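Local structure of beta sliding clamp (Borrelia burgdorferi, 6DJ8) at residues A[352-357]-A[383-388]; A[293-298]-A[346-351]; A[192-197]-A[266-271]; A[164-169]-A[375-380]. The protein probably encircles DNA as a ring-shaped head-to-tail homodimer and tethers DNA polymerases and other proteins to it, giving processivity. One frame throughout, in Å; residues are numbered along the deposited sequence.

Interaction 1. Residues A[352-357]-A[383-388]; sequences VEAISV and FTHLIM
The imidazole of His385 meets the methyl of Ala354 obliquely, while CD1 of Ile387, two residues further along the same strand, lies at the ring's edge in its plane. The second flat group, the Phe383 phenyl, is approached obliquely by Val357.

The distances identify the touching atoms. Ala354 CB lies 3.4 Å from His385 CD2 and 3.5 Å from His385 NE2, so the methyl sits against the CD2-NE2 side of the imidazole, a close fit. The His385 side chain is directed to the helix because its CG stands anti to the backbone N (chi1 -169°). Its ND1 is hydrogen-bonded to Ser204 OG, which fixes the ring's rotation, and Phe169 packs against the ring as well.

Ile387 adds an apolar contact, with its CD1 4.2 Å from Ala354 CB. At the other end, Val357 and Phe383 cross at about a right angle, and the branch that touches is Val357 CG2, 4.1 Å from Phe383 CZ. Within 352-357, Ser356 OG donates to Glu353 O at 2.8 Å.

All five touching residues are buried, and no hydrogen bond links the segments. Phe383, His385 and Ile387 present one face of strand 383-387 to helix 348-355 and the nearby Val357. This is the helix-on-sheet layer of a processivity-ring domain, in which helices line the DNA side and sheets form the outer wall.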
loop_
_atom_site.group_PDB
_atom_site.type_symbol
_atom_site.label_atom_id
_atom_site.label_comp_id
_atom_site.label_asym_id
_atom_site.label_seq_id
_atom_site.Cartn_x
_atom_site.Cartn_y
_atom_site.Cartn_z
ATOM N N VAL A 352 12.783 11.510 -13.820
ATOM C CA VAL A 352 12.570 11.387 -12.378
ATOM C C VAL A 352 13.358 10.208 -11.823
ATOM O O VAL A 352 14.006 10.317 -10.775
ATOM C CB VAL A 352 11.065 11.236 -12.065
ATOM C CG1 VAL A 352 10.853 10.829 -10.609
ATOM C CG2 VAL A 352 10.299 12.534 -12.395
ATOM N N GLU A 353 13.286 9.050 -12.496
ATOM C CA GLU A 353 14.037 7.894 -12.013
ATOM C C GLU A 353 15.517 8.210 -11.923
ATOM O O GLU A 353 16.185 7.826 -10.960
ATOM C CB GLU A 353 13.840 6.688 -12.926
ATOM C CG GLU A 353 13.094 5.568 -12.328
ATOM C CD GLU A 353 13.358 4.264 -13.061
ATOM O OE1 GLU A 353 13.523 3.222 -12.364
ATOM O OE2 GLU A 353 13.404 4.296 -14.321
ATOM N N ALA A 354 16.056 8.884 -12.941
ATOM C CA ALA A 354 17.488 9.147 -12.943
ATOM C C ALA A 354 17.856 10.108 -11.819
ATOM O O ALA A 354 18.745 9.825 -11.010
ATOM C CB ALA A 354 17.920 9.689 -14.311
ATOM N N ILE A 355 17.140 11.229 -11.700
ATOM C CA ILE A 355 17.597 12.187 -10.704
ATOM C C ILE A 355 17.386 11.666 -9.286
ATOM O O ILE A 355 18.058 12.132 -8.360
ATOM C CB ILE A 355 16.920 13.555 -10.892
ATOM C CG1 ILE A 355 15.467 13.495 -10.442
ATOM C CG2 ILE A 355 17.049 14.022 -12.333
ATOM C CD1 ILE A 355 14.790 14.837 -10.567
ATOM N N SER A 356 16.518 10.667 -9.097
ATOM C CA SER A 356 16.297 10.146 -7.754
ATOM C C SER A 356 17.514 9.415 -7.194
ATOM O O SER A 356 17.559 9.161 -5.990
ATOM C CB SER A 356 15.082 9.209 -7.740
ATOM O OG SER A 356 15.444 7.916 -8.228
ATOM N N VAL A 357 18.514 9.078 -8.011
ATOM C CA VAL A 357 19.701 8.440 -7.457
ATOM C C VAL A 357 20.812 9.426 -7.153
ATOM O O VAL A 357 21.827 9.030 -6.566
ATOM C CB VAL A 357 20.203 7.301 -8.371
ATOM C CG1 VAL A 357 19.047 6.352 -8.702
ATOM C CG2 VAL A 357 20.846 7.848 -9.648
ATOM N N PHE A 383 30.283 8.895 -12.648
ATOM C CA PHE A 383 28.907 8.548 -12.978
ATOM C C PHE A 383 28.380 9.439 -14.094
ATOM O O PHE A 383 28.475 10.671 -14.017
ATOM C CB PHE A 383 28.024 8.637 -11.738
ATOM C CG PHE A 383 26.576 8.364 -12.000
ATOM C CD1 PHE A 383 26.178 7.245 -12.712
ATOM C CD2 PHE A 383 25.611 9.215 -11.505
ATOM C CE1 PHE A 383 24.834 6.993 -12.939
ATOM C CE2 PHE A 383 24.271 8.968 -11.716
ATOM C CZ PHE A 383 23.878 7.860 -12.436
ATOM N N THR A 384 27.814 8.812 -15.121
ATOM C CA THR A 384 27.143 9.516 -16.208
ATOM C C THR A 384 25.812 8.843 -16.483
ATOM O O THR A 384 25.745 7.611 -16.562
ATOM C CB THR A 384 28.002 9.516 -17.479
ATOM O OG1 THR A 384 29.191 10.249 -17.228
ATOM C CG2 THR A 384 27.266 10.142 -18.636
ATOM N N HIS A 385 24.759 9.642 -16.631
ATOM C CA HIS A 385 23.465 9.142 -17.073
ATOM C C HIS A 385 23.005 9.913 -18.303
ATOM O O HIS A 385 23.010 11.153 -18.317
ATOM C CB HIS A 385 22.404 9.222 -15.976
ATOM C CG HIS A 385 21.154 8.477 -16.317
ATOM N ND1 HIS A 385 21.040 7.104 -16.193
ATOM C CD2 HIS A 385 19.978 8.909 -16.837
ATOM C CE1 HIS A 385 19.831 6.734 -16.583
ATOM N NE2 HIS A 385 19.166 7.810 -16.974
ATOM N N LEU A 386 22.604 9.170 -19.321
ATOM C CA LEU A 386 22.184 9.708 -20.602
ATOM C C LEU A 386 20.724 9.369 -20.824
ATOM O O LEU A 386 20.283 8.260 -20.503
ATOM C CB LEU A 386 23.032 9.138 -21.740
ATOM C CG LEU A 386 24.552 9.283 -21.609
ATOM C CD1 LEU A 386 25.266 8.568 -22.767
ATOM C CD2 LEU A 386 24.987 10.763 -21.561
ATOM N N ILE A 387 19.981 10.324 -21.375
ATOM C CA ILE A 387 18.582 10.136 -21.719
ATOM C C ILE A 387 18.375 10.669 -23.126
ATOM O O ILE A 387 18.657 11.845 -23.396
ATOM C CB ILE A 387 17.641 10.848 -20.728
ATOM C CG1 ILE A 387 17.894 10.351 -19.302
ATOM C CG2 ILE A 387 16.193 10.624 -21.132
ATOM C CD1 ILE A 387 17.166 11.149 -18.225
ATOM N N MET A 388 17.887 9.818 -24.015
ATOM C CA MET A 388 17.582 10.276 -25.363
ATOM C C MET A 388 16.296 11.099 -25.328
ATOM O O MET A 388 15.321 10.696 -24.678
ATOM C CB MET A 388 17.452 9.096 -26.331
ATOM C CG MET A 388 17.463 9.492 -27.807
ATOM S SD MET A 388 19.030 10.207 -28.367
ATOM C CE MET A 388 18.721 10.493 -30.117
#

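Interaction 2. Residues A[293-298]-A[346-351]; sequences RVNLYV and INISYF
Asn295 and Ile348 have the nearest CA atoms, 7.3 Å apart, where the chain leaving helix 284-294 passes the first turn of helix 348-355. These are the paired helices of the C-terminal domain, and Ile348 carries this end of their packing: every contact from 293-298 is made to the side chain of Ile348.

Two methyls of Ile348 divide the work. With CG1 anti to the backbone N (chi1 -168°), the longer branch reaches across, and its CD1 lies 3.7 Å from Asn295 CA and 3.8 Å from Val294 CG1. The Val294 and Ile348 side chains slide past each other in opposite directions. The shorter branch, CG2, meets Asn295 OD1 at 3.8 Å and Val298 CG1 at 4.1 Å, both partners crossing Ile348 at a slant.

The side-chain carbonyl of Asn295 also has a polar partner: OD1 accepts from Arg302 NH1. Arg302 also bonds Ser349 OG through NE, so one guanidinium bridges the two segments beside the apolar contact. The flank that bears Arg293 and Tyr297 belongs to the dimer interface: Tyr297 OH bonds Glu129 of the second subunit, and Arg293 bonds Asn94 and Ala92 O of the same second subunit.

Asn347 is the N-cap of helix 348-355. Its OD1 accepts from Tyr350 N at 3.0 Å, with the donor above the carbonyl plane, and weakly from Ser349 N. The other end of the same amide, Asn347 ND2, sits 3.6 Å above the Tyr350 ring plane, over its centre.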
loop_
_atom_site.group_PDB
_atom_site.type_symbol
_atom_site.label_atom_id
_atom_site.label_comp_id
_atom_site.label_asym_id
_atom_site.label_seq_id
_atom_site.Cartn_x
_atom_site.Cartn_y
_atom_site.Cartn_z
ATOM N N ARG A 293 5.133 17.891 -9.490
ATOM C CA ARG A 293 3.928 18.672 -9.742
ATOM C C ARG A 293 3.550 18.643 -11.218
ATOM O O ARG A 293 2.384 18.404 -11.554
ATOM C CB ARG A 293 4.120 20.096 -9.243
ATOM C CG ARG A 293 4.412 20.125 -7.769
ATOM C CD ARG A 293 4.884 21.485 -7.314
ATOM N NE ARG A 293 5.379 21.396 -5.952
ATOM C CZ ARG A 293 4.576 21.338 -4.896
ATOM N NH1 ARG A 293 5.086 21.250 -3.679
ATOM N NH2 ARG A 293 3.256 21.358 -5.070
ATOM N N VAL A 294 4.524 18.858 -12.116
ATOM C CA VAL A 294 4.197 18.881 -13.541
ATOM C C VAL A 294 3.791 17.494 -14.005
ATOM O O VAL A 294 2.978 17.350 -14.932
ATOM C CB VAL A 294 5.379 19.448 -14.373
ATOM C CG1 VAL A 294 6.495 18.405 -14.571
ATOM C CG2 VAL A 294 4.899 19.921 -15.726
ATOM N N ASN A 295 4.288 16.452 -13.331
ATOM C CA ASN A 295 3.850 15.091 -13.620
ATOM C C ASN A 295 2.328 14.971 -13.614
ATOM O O ASN A 295 1.774 14.130 -14.325
ATOM C CB ASN A 295 4.412 14.117 -12.584
ATOM C CG ASN A 295 4.108 12.676 -12.923
ATOM O OD1 ASN A 295 4.377 12.221 -14.035
ATOM N ND2 ASN A 295 3.497 11.957 -11.973
ATOM N N LEU A 296 1.635 15.809 -12.836
ATOM C CA LEU A 296 0.175 15.701 -12.796
ATOM C C LEU A 296 -0.466 16.160 -14.093
ATOM O O LEU A 296 -1.685 16.016 -14.247
ATOM C CB LEU A 296 -0.372 16.506 -11.614
ATOM C CG LEU A 296 0.031 15.915 -10.259
ATOM C CD1 LEU A 296 -0.263 16.893 -9.129
ATOM C CD2 LEU A 296 -0.700 14.595 -10.025
ATOM N N TYR A 297 0.337 16.686 -15.027
ATOM C CA TYR A 297 -0.132 17.180 -16.314
ATOM C C TYR A 297 0.516 16.467 -17.491
ATOM O O TYR A 297 0.439 16.956 -18.628
ATOM C CB TYR A 297 0.108 18.692 -16.414
ATOM C CG TYR A 297 -0.815 19.434 -15.487
ATOM C CD1 TYR A 297 -0.456 19.672 -14.166
ATOM C CD2 TYR A 297 -2.079 19.839 -15.915
ATOM C CE1 TYR A 297 -1.331 20.324 -13.295
ATOM C CE2 TYR A 297 -2.963 20.479 -15.050
ATOM C CZ TYR A 297 -2.585 20.720 -13.750
ATOM O OH TYR A 297 -3.458 21.373 -12.904
ATOM N N VAL A 298 1.180 15.351 -17.252
ATOM C CA VAL A 298 1.807 14.563 -18.303
ATOM C C VAL A 298 0.977 13.304 -18.510
ATOM O O VAL A 298 0.533 12.686 -17.540
ATOM C CB VAL A 298 3.267 14.220 -17.947
ATOM C CG1 VAL A 298 3.857 13.329 -19.023
ATOM C CG2 VAL A 298 4.090 15.517 -17.806
ATOM N N ILE A 346 11.093 14.991 -23.248
ATOM C CA ILE A 346 11.791 13.934 -22.527
ATOM C C ILE A 346 10.765 13.109 -21.769
ATOM O O ILE A 346 9.706 13.607 -21.384
ATOM C CB ILE A 346 12.847 14.496 -21.557
ATOM C CG1 ILE A 346 13.754 13.380 -21.051
ATOM C CG2 ILE A 346 12.193 15.200 -20.391
ATOM C CD1 ILE A 346 14.907 13.876 -20.211
ATOM N N ASN A 347 11.071 11.825 -21.602
ATOM C CA ASN A 347 10.252 10.919 -20.794
ATOM C C ASN A 347 10.395 11.290 -19.326
ATOM O O ASN A 347 11.466 11.114 -18.731
ATOM C CB ASN A 347 10.711 9.486 -21.051
ATOM C CG ASN A 347 9.882 8.455 -20.297
ATOM O OD1 ASN A 347 9.650 8.584 -19.101
ATOM N ND2 ASN A 347 9.467 7.408 -21.001
ATOM N N ILE A 348 9.313 11.789 -18.726
ATOM C CA ILE A 348 9.402 12.259 -17.346
ATOM C C ILE A 348 9.720 11.122 -16.387
ATOM O O ILE A 348 10.373 11.342 -15.358
ATOM C CB ILE A 348 8.105 12.981 -16.914
ATOM C CG1 ILE A 348 8.344 13.713 -15.591
ATOM C CG2 ILE A 348 6.963 11.987 -16.749
ATOM C CD1 ILE A 348 7.211 14.695 -15.194
ATOM N N SER A 349 9.288 9.895 -16.685
ATOM C CA SER A 349 9.631 8.808 -15.768
ATOM C C SER A 349 11.139 8.556 -15.777
ATOM O O SER A 349 11.756 8.391 -14.718
ATOM C CB SER A 349 8.860 7.539 -16.132
ATOM O OG SER A 349 7.474 7.703 -15.889
ATOM N N TYR A 350 11.754 8.567 -16.962
ATOM C CA TYR A 350 13.213 8.420 -17.043
ATOM C C TYR A 350 13.909 9.531 -16.278
ATOM O O TYR A 350 14.851 9.288 -15.514
ATOM C CB TYR A 350 13.660 8.432 -18.500
ATOM C CG TYR A 350 13.219 7.256 -19.346
ATOM C CD1 TYR A 350 12.737 6.086 -18.767
ATOM C CD2 TYR A 350 13.309 7.316 -20.742
ATOM C CE1 TYR A 350 12.334 5.015 -19.549
ATOM C CE2 TYR A 350 12.917 6.257 -21.532
ATOM C CZ TYR A 350 12.434 5.103 -20.926
ATOM O OH TYR A 350 12.043 4.043 -21.704
ATOM N N PHE A 351 13.461 10.769 -16.490
ATOM C CA PHE A 351 14.065 11.928 -15.842
ATOM C C PHE A 351 13.988 11.782 -14.329
ATOM O O PHE A 351 15.001 11.868 -13.623
ATOM C CB PHE A 351 13.329 13.195 -16.320
ATOM C CG PHE A 351 14.086 14.494 -16.140
ATOM C CD1 PHE A 351 15.431 14.518 -15.785
ATOM C CD2 PHE A 351 13.433 15.704 -16.344
ATOM C CE1 PHE A 351 16.108 15.733 -15.632
ATOM C CE2 PHE A 351 14.111 16.937 -16.208
ATOM C CZ PHE A 351 15.438 16.952 -15.841
#

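Interaction 3. Residues A[192-197]-A[266-271]; sequences KLLLVS and PDYKSI
Val196 and Tyr268 form a CH-pi contact: CG2 of Val196 stands 3.7 Å from the centroid of the Tyr268 ring and only 9° off the ring normal, squarely over one face. With its CG placed between the backbone N and the carbonyl carbon (chi1 78°), the tyrosine lays its ring across the valine, whose other methyl, CG1, reaches Tyr268 CG at 4.0 Å.

The remaining cross-contact is apolar. Leu194 comes from the opposite direction to the phenol end of the ring, and its CD2 lies 3.7 Å from Tyr268 CZ in an oblique approach.

Hydrogen bonds act within the loop and none crosses between the segments. Asp267 centres an inverse gamma turn, and its O accepts from Ser270 OG at 2.8 Å, nearly in line with the carbonyl, as well as from Ser270 N.

Pro266, Asp267, Ser270 and Ile271 touch the bound natural-product peptide, so Tyr268 packs a loop that contributes to the peptide site onto strand 192-198. The Tyr268 side chain lies on one face of that strand, beside Tyr184 of strand 182-187 and Met203 of strand 202-211, while Leu195 faces helix 157-167 from the other side.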
loop_
_atom_site.group_PDB
_atom_site.type_symbol
_atom_site.label_atom_id
_atom_site.label_comp_id
_atom_site.label_asym_id
_atom_site.label_seq_id
_atom_site.Cartn_x
_atom_site.Cartn_y
_atom_site.Cartn_z
ATOM N N LYS A 192 40.350 0.423 -15.625
ATOM C CA LYS A 192 39.458 0.514 -14.476
ATOM C C LYS A 192 38.139 -0.183 -14.771
ATOM O O LYS A 192 37.561 -0.038 -15.852
ATOM C CB LYS A 192 39.187 1.973 -14.101
ATOM C CG LYS A 192 40.432 2.798 -13.821
ATOM C CD LYS A 192 40.962 2.535 -12.428
ATOM C CE LYS A 192 42.045 3.535 -12.065
ATOM N NZ LYS A 192 41.551 4.941 -12.107
ATOM N N LEU A 193 37.661 -0.928 -13.790
ATOM C CA LEU A 193 36.416 -1.653 -13.957
ATOM C C LEU A 193 35.249 -0.689 -14.173
ATOM O O LEU A 193 35.080 0.294 -13.445
ATOM C CB LEU A 193 36.170 -2.522 -12.734
ATOM C CG LEU A 193 34.855 -3.269 -12.802
ATOM C CD1 LEU A 193 34.920 -4.298 -13.926
ATOM C CD2 LEU A 193 34.601 -3.930 -11.466
ATOM N N LEU A 194 34.404 -1.016 -15.139
ATOM C CA LEU A 194 33.339 -0.129 -15.559
ATOM C C LEU A 194 32.038 -0.907 -15.735
ATOM O O LEU A 194 32.031 -2.013 -16.284
ATOM C CB LEU A 194 33.772 0.571 -16.853
ATOM C CG LEU A 194 32.803 1.326 -17.737
ATOM C CD1 LEU A 194 33.529 2.460 -18.406
ATOM C CD2 LEU A 194 32.328 0.338 -18.767
ATOM N N LEU A 195 30.940 -0.319 -15.267
ATOM C CA LEU A 195 29.606 -0.886 -15.410
ATOM C C LEU A 195 28.750 0.014 -16.292
ATOM O O LEU A 195 28.782 1.240 -16.159
ATOM C CB LEU A 195 28.932 -1.073 -14.049
ATOM C CG LEU A 195 29.397 -2.276 -13.232
ATOM C CD1 LEU A 195 30.799 -2.087 -12.657
ATOM C CD2 LEU A 195 28.403 -2.604 -12.146
ATOM N N VAL A 196 27.985 -0.600 -17.189
ATOM C CA VAL A 196 27.090 0.118 -18.096
ATOM C C VAL A 196 25.745 -0.595 -18.093
ATOM O O VAL A 196 25.696 -1.829 -18.062
ATOM C CB VAL A 196 27.664 0.170 -19.525
ATOM C CG1 VAL A 196 26.667 0.815 -20.493
ATOM C CG2 VAL A 196 28.992 0.919 -19.533
ATOM N N SER A 197 24.654 0.170 -18.127
ATOM C CA SER A 197 23.348 -0.431 -18.348
ATOM C C SER A 197 22.492 0.504 -19.182
ATOM O O SER A 197 22.603 1.729 -19.079
ATOM C CB SER A 197 22.621 -0.745 -17.032
ATOM O OG SER A 197 22.454 0.435 -16.268
ATOM N N PRO A 266 26.159 -3.841 -26.854
ATOM C CA PRO A 266 26.331 -2.783 -27.866
ATOM C C PRO A 266 27.502 -1.862 -27.547
ATOM O O PRO A 266 27.949 -1.745 -26.402
ATOM C CB PRO A 266 25.002 -2.013 -27.829
ATOM C CG PRO A 266 23.997 -3.010 -27.300
ATOM C CD PRO A 266 24.795 -3.813 -26.294
ATOM N N ASP A 267 27.976 -1.172 -28.592
ATOM C CA ASP A 267 29.078 -0.211 -28.512
ATOM C C ASP A 267 28.617 1.080 -27.831
ATOM O O ASP A 267 28.412 2.118 -28.466
ATOM C CB ASP A 267 29.620 0.069 -29.916
ATOM C CG ASP A 267 30.797 1.031 -29.916
ATOM O OD1 ASP A 267 31.267 1.411 -28.822
ATOM O OD2 ASP A 267 31.240 1.428 -31.021
ATOM N N TYR A 268 28.480 1.014 -26.500
ATOM C CA TYR A 268 28.055 2.179 -25.721
ATOM C C TYR A 268 29.047 3.333 -25.834
ATOM O O TYR A 268 28.644 4.501 -25.744
ATOM C CB TYR A 268 27.872 1.796 -24.245
ATOM C CG TYR A 268 29.191 1.686 -23.501
ATOM C CD1 TYR A 268 29.914 0.497 -23.509
ATOM C CD2 TYR A 268 29.724 2.779 -22.814
ATOM C CE1 TYR A 268 31.120 0.394 -22.848
ATOM C CE2 TYR A 268 30.933 2.689 -22.160
ATOM C CZ TYR A 268 31.631 1.497 -22.182
ATOM O OH TYR A 268 32.841 1.405 -21.528
ATOM N N LYS A 269 30.340 3.026 -26.011
ATOM C CA LYS A 269 31.368 4.064 -26.049
ATOM C C LYS A 269 31.091 5.079 -27.142
ATOM O O LYS A 269 31.389 6.265 -26.977
ATOM C CB LYS A 269 32.753 3.445 -26.280
ATOM N N SER A 270 30.496 4.630 -28.249
ATOM C CA SER A 270 30.252 5.488 -29.403
ATOM C C SER A 270 29.176 6.540 -29.153
ATOM O O SER A 270 29.141 7.539 -29.874
ATOM C CB SER A 270 29.879 4.629 -30.614
ATOM O OG SER A 270 28.593 4.047 -30.450
ATOM N N ILE A 271 28.271 6.340 -28.188
ATOM C CA ILE A 271 27.210 7.330 -27.986
ATOM C C ILE A 271 27.539 8.351 -26.903
ATOM O O ILE A 271 26.777 9.317 -26.732
ATOM C CB ILE A 271 25.850 6.671 -27.667
ATOM C CG1 ILE A 271 25.772 6.264 -26.194
ATOM C CG2 ILE A 271 25.621 5.474 -28.569
ATOM C CD1 ILE A 271 24.371 5.753 -25.763
#

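Interaction 4. Residues A[164-169]-A[375-380]; sequences INRIAF and LSEPEN
Arg166 and Glu377 form a two-pronged, end-on salt bridge in which the flat groups are steeply turned, their planes 58° apart. NH1 of Arg166 donates to Glu377 OE1 at 2.9 Å and NH2 of Arg166 to Glu377 OE2 at 2.7 Å, one nitrogen to each oxygen.

The twist makes the two bonds unlike. OE1 lies in the guanidinium plane but is met from above the carboxylate plane, whereas OE2 is met on its syn side with a tilt from both planes. The arginine gets there by a chain bent at chi2 (149°); the glutamate reaches out in an extended chain beyond CG.

Asn380 supplies a third grip. Its ND2 donates to Glu377 OE1 at 2.8 Å, nearly in line with the C-O bond and in the amide plane. OE1 thus serves two donors, Asn380 ND2 and Arg166 NH1, which stand 3.4 Å apart without bonding each other. The type II turn from Glu377 to Asn380, closed by Asn380 N to Glu377 O at 3.2 Å, brings amide and carboxylate together. OE2 also accepts from Glu359 N, so several donors hold this buried carboxylate and would be expected to favour its charged form.

The bridge joins helix 157-167 of the central domain to the turn after strand 373-376 of the C-terminal domain. Beside it, Arg166 packs on Cys206 of strand 202-211, and Phe358 lies against Glu377.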
loop_
_atom_site.group_PDB
_atom_site.type_symbol
_atom_site.label_atom_id
_atom_site.label_comp_id
_atom_site.label_asym_id
_atom_site.label_seq_id
_atom_site.Cartn_x
_atom_site.Cartn_y
_atom_site.Cartn_z
ATOM N N ILE A 164 25.238 -0.212 -7.675
ATOM C CA ILE A 164 24.011 -0.911 -8.051
ATOM C C ILE A 164 22.863 0.081 -8.154
ATOM O O ILE A 164 22.085 0.068 -9.119
ATOM C CB ILE A 164 23.698 -2.016 -7.021
ATOM C CG1 ILE A 164 24.645 -3.204 -7.191
ATOM C CG2 ILE A 164 22.221 -2.438 -7.106
ATOM C CD1 ILE A 164 24.518 -4.244 -6.072
ATOM N N ASN A 165 22.745 0.958 -7.153
ATOM C CA ASN A 165 21.684 1.962 -7.151
ATOM C C ASN A 165 21.761 2.853 -8.388
ATOM O O ASN A 165 20.728 3.270 -8.921
ATOM C CB ASN A 165 21.759 2.793 -5.857
ATOM C CG ASN A 165 20.503 3.639 -5.627
ATOM O OD1 ASN A 165 19.390 3.142 -5.737
ATOM N ND2 ASN A 165 20.685 4.918 -5.307
ATOM N N ARG A 166 22.964 3.110 -8.900
ATOM C CA ARG A 166 23.095 3.964 -10.076
ATOM C C ARG A 166 22.972 3.202 -11.387
ATOM O O ARG A 166 22.746 3.827 -12.428
ATOM C CB ARG A 166 24.440 4.703 -10.028
ATOM C CG ARG A 166 24.323 5.946 -9.159
ATOM C CD ARG A 166 25.581 6.371 -8.426
ATOM N NE ARG A 166 25.219 7.413 -7.472
ATOM C CZ ARG A 166 25.688 8.654 -7.472
ATOM N NH1 ARG A 166 26.611 9.039 -8.339
ATOM N NH2 ARG A 166 25.249 9.508 -6.561
ATOM N N ILE A 167 23.077 1.872 -11.369
ATOM C CA ILE A 167 23.135 1.079 -12.590
ATOM C C ILE A 167 21.850 0.281 -12.822
ATOM O O ILE A 167 21.325 0.256 -13.941
ATOM C CB ILE A 167 24.364 0.146 -12.560
ATOM C CG1 ILE A 167 25.640 0.938 -12.853
ATOM C CG2 ILE A 167 24.212 -0.958 -13.578
ATOM C CD1 ILE A 167 25.839 1.238 -14.328
ATOM N N ALA A 168 21.298 -0.345 -11.770
ATOM C CA ALA A 168 20.252 -1.351 -11.975
ATOM C C ALA A 168 19.032 -0.782 -12.698
ATOM O O ALA A 168 18.497 -1.413 -13.622
ATOM C CB ALA A 168 19.836 -1.958 -10.630
ATOM N N PHE A 169 18.568 0.409 -12.298
ATOM C CA PHE A 169 17.308 0.916 -12.839
ATOM C C PHE A 169 17.358 1.162 -14.341
ATOM O O PHE A 169 16.306 1.161 -14.991
ATOM C CB PHE A 169 16.901 2.207 -12.106
ATOM C CG PHE A 169 17.691 3.429 -12.531
ATOM C CD1 PHE A 169 18.869 3.771 -11.883
ATOM C CD2 PHE A 169 17.238 4.240 -13.576
ATOM C CE1 PHE A 169 19.607 4.919 -12.278
ATOM C CE2 PHE A 169 17.936 5.382 -13.958
ATOM C CZ PHE A 169 19.138 5.712 -13.318
ATOM N N LEU A 375 23.221 13.691 -17.715
ATOM C CA LEU A 375 23.058 14.042 -16.314
ATOM C C LEU A 375 24.269 13.589 -15.528
ATOM O O LEU A 375 24.686 12.434 -15.651
ATOM C CB LEU A 375 21.811 13.384 -15.714
ATOM C CG LEU A 375 20.421 13.960 -15.935
ATOM C CD1 LEU A 375 20.185 14.284 -17.378
ATOM C CD2 LEU A 375 19.332 12.947 -15.388
ATOM N N SER A 376 24.787 14.472 -14.682
ATOM C CA SER A 376 25.921 14.136 -13.844
ATOM C C SER A 376 25.903 15.009 -12.601
ATOM O O SER A 376 25.216 16.036 -12.538
ATOM C CB SER A 376 27.235 14.330 -14.604
ATOM O OG SER A 376 27.282 15.637 -15.142
ATOM N N GLU A 377 26.694 14.596 -11.619
ATOM C CA GLU A 377 26.976 15.286 -10.372
ATOM C C GLU A 377 28.229 16.136 -10.548
ATOM O O GLU A 377 29.190 15.688 -11.186
ATOM C CB GLU A 377 27.185 14.289 -9.232
ATOM C CG GLU A 377 25.905 13.633 -8.736
ATOM C CD GLU A 377 26.134 12.491 -7.743
ATOM O OE1 GLU A 377 27.195 11.840 -7.818
ATOM O OE2 GLU A 377 25.244 12.232 -6.900
ATOM N N PRO A 378 28.207 17.375 -10.050
ATOM C CA PRO A 378 29.430 18.188 -10.047
ATOM C C PRO A 378 30.529 17.494 -9.260
ATOM O O PRO A 378 30.288 16.918 -8.197
ATOM C CB PRO A 378 29.002 19.502 -9.381
ATOM C CG PRO A 378 27.531 19.615 -9.694
ATOM C CD PRO A 378 27.056 18.179 -9.596
ATOM N N GLU A 379 31.742 17.543 -9.810
ATOM C CA GLU A 379 32.968 16.981 -9.249
ATOM C C GLU A 379 32.971 15.458 -9.253
ATOM O O GLU A 379 33.942 14.859 -8.777
ATOM C CB GLU A 379 33.253 17.487 -7.824
ATOM N N ASN A 380 31.932 14.810 -9.773
ATOM C CA ASN A 380 31.920 13.363 -9.927
ATOM C C ASN A 380 32.129 13.013 -11.394
ATOM O O ASN A 380 31.255 13.262 -12.232
ATOM C CB ASN A 380 30.607 12.780 -9.417
ATOM C CG ASN A 380 30.598 11.267 -9.399
ATOM O OD1 ASN A 380 31.534 10.613 -9.860
ATOM N ND2 ASN A 380 29.510 10.696 -8.875
#

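How the interactions relate
From the N terminus, 164-169 opens the long loop that interaction 4 closes at 375-380. Within that span interaction 3 runs from 192-197 to 266-271, and interaction 2 follows in series from 293-298 to 346-351. Interaction 1 opens at 352-357, still inside the span, but closes at 383-388 beyond it, so interactions 1 and 4 cross. Their strands 373-376 and 383-387 are sheet neighbours, His385 O probably bonding Leu375 N. Interactions 1 and 2, both within the C-terminal domain, share helix 348-355, and Ile387 also packs on Ile346 of strand 342-347. Ser197 OG probably bonds Ile167 O between interactions 3 and 4. Interaction 4 ties central to C-terminal domain; interaction 3 ties a central-domain strand to the loop between them.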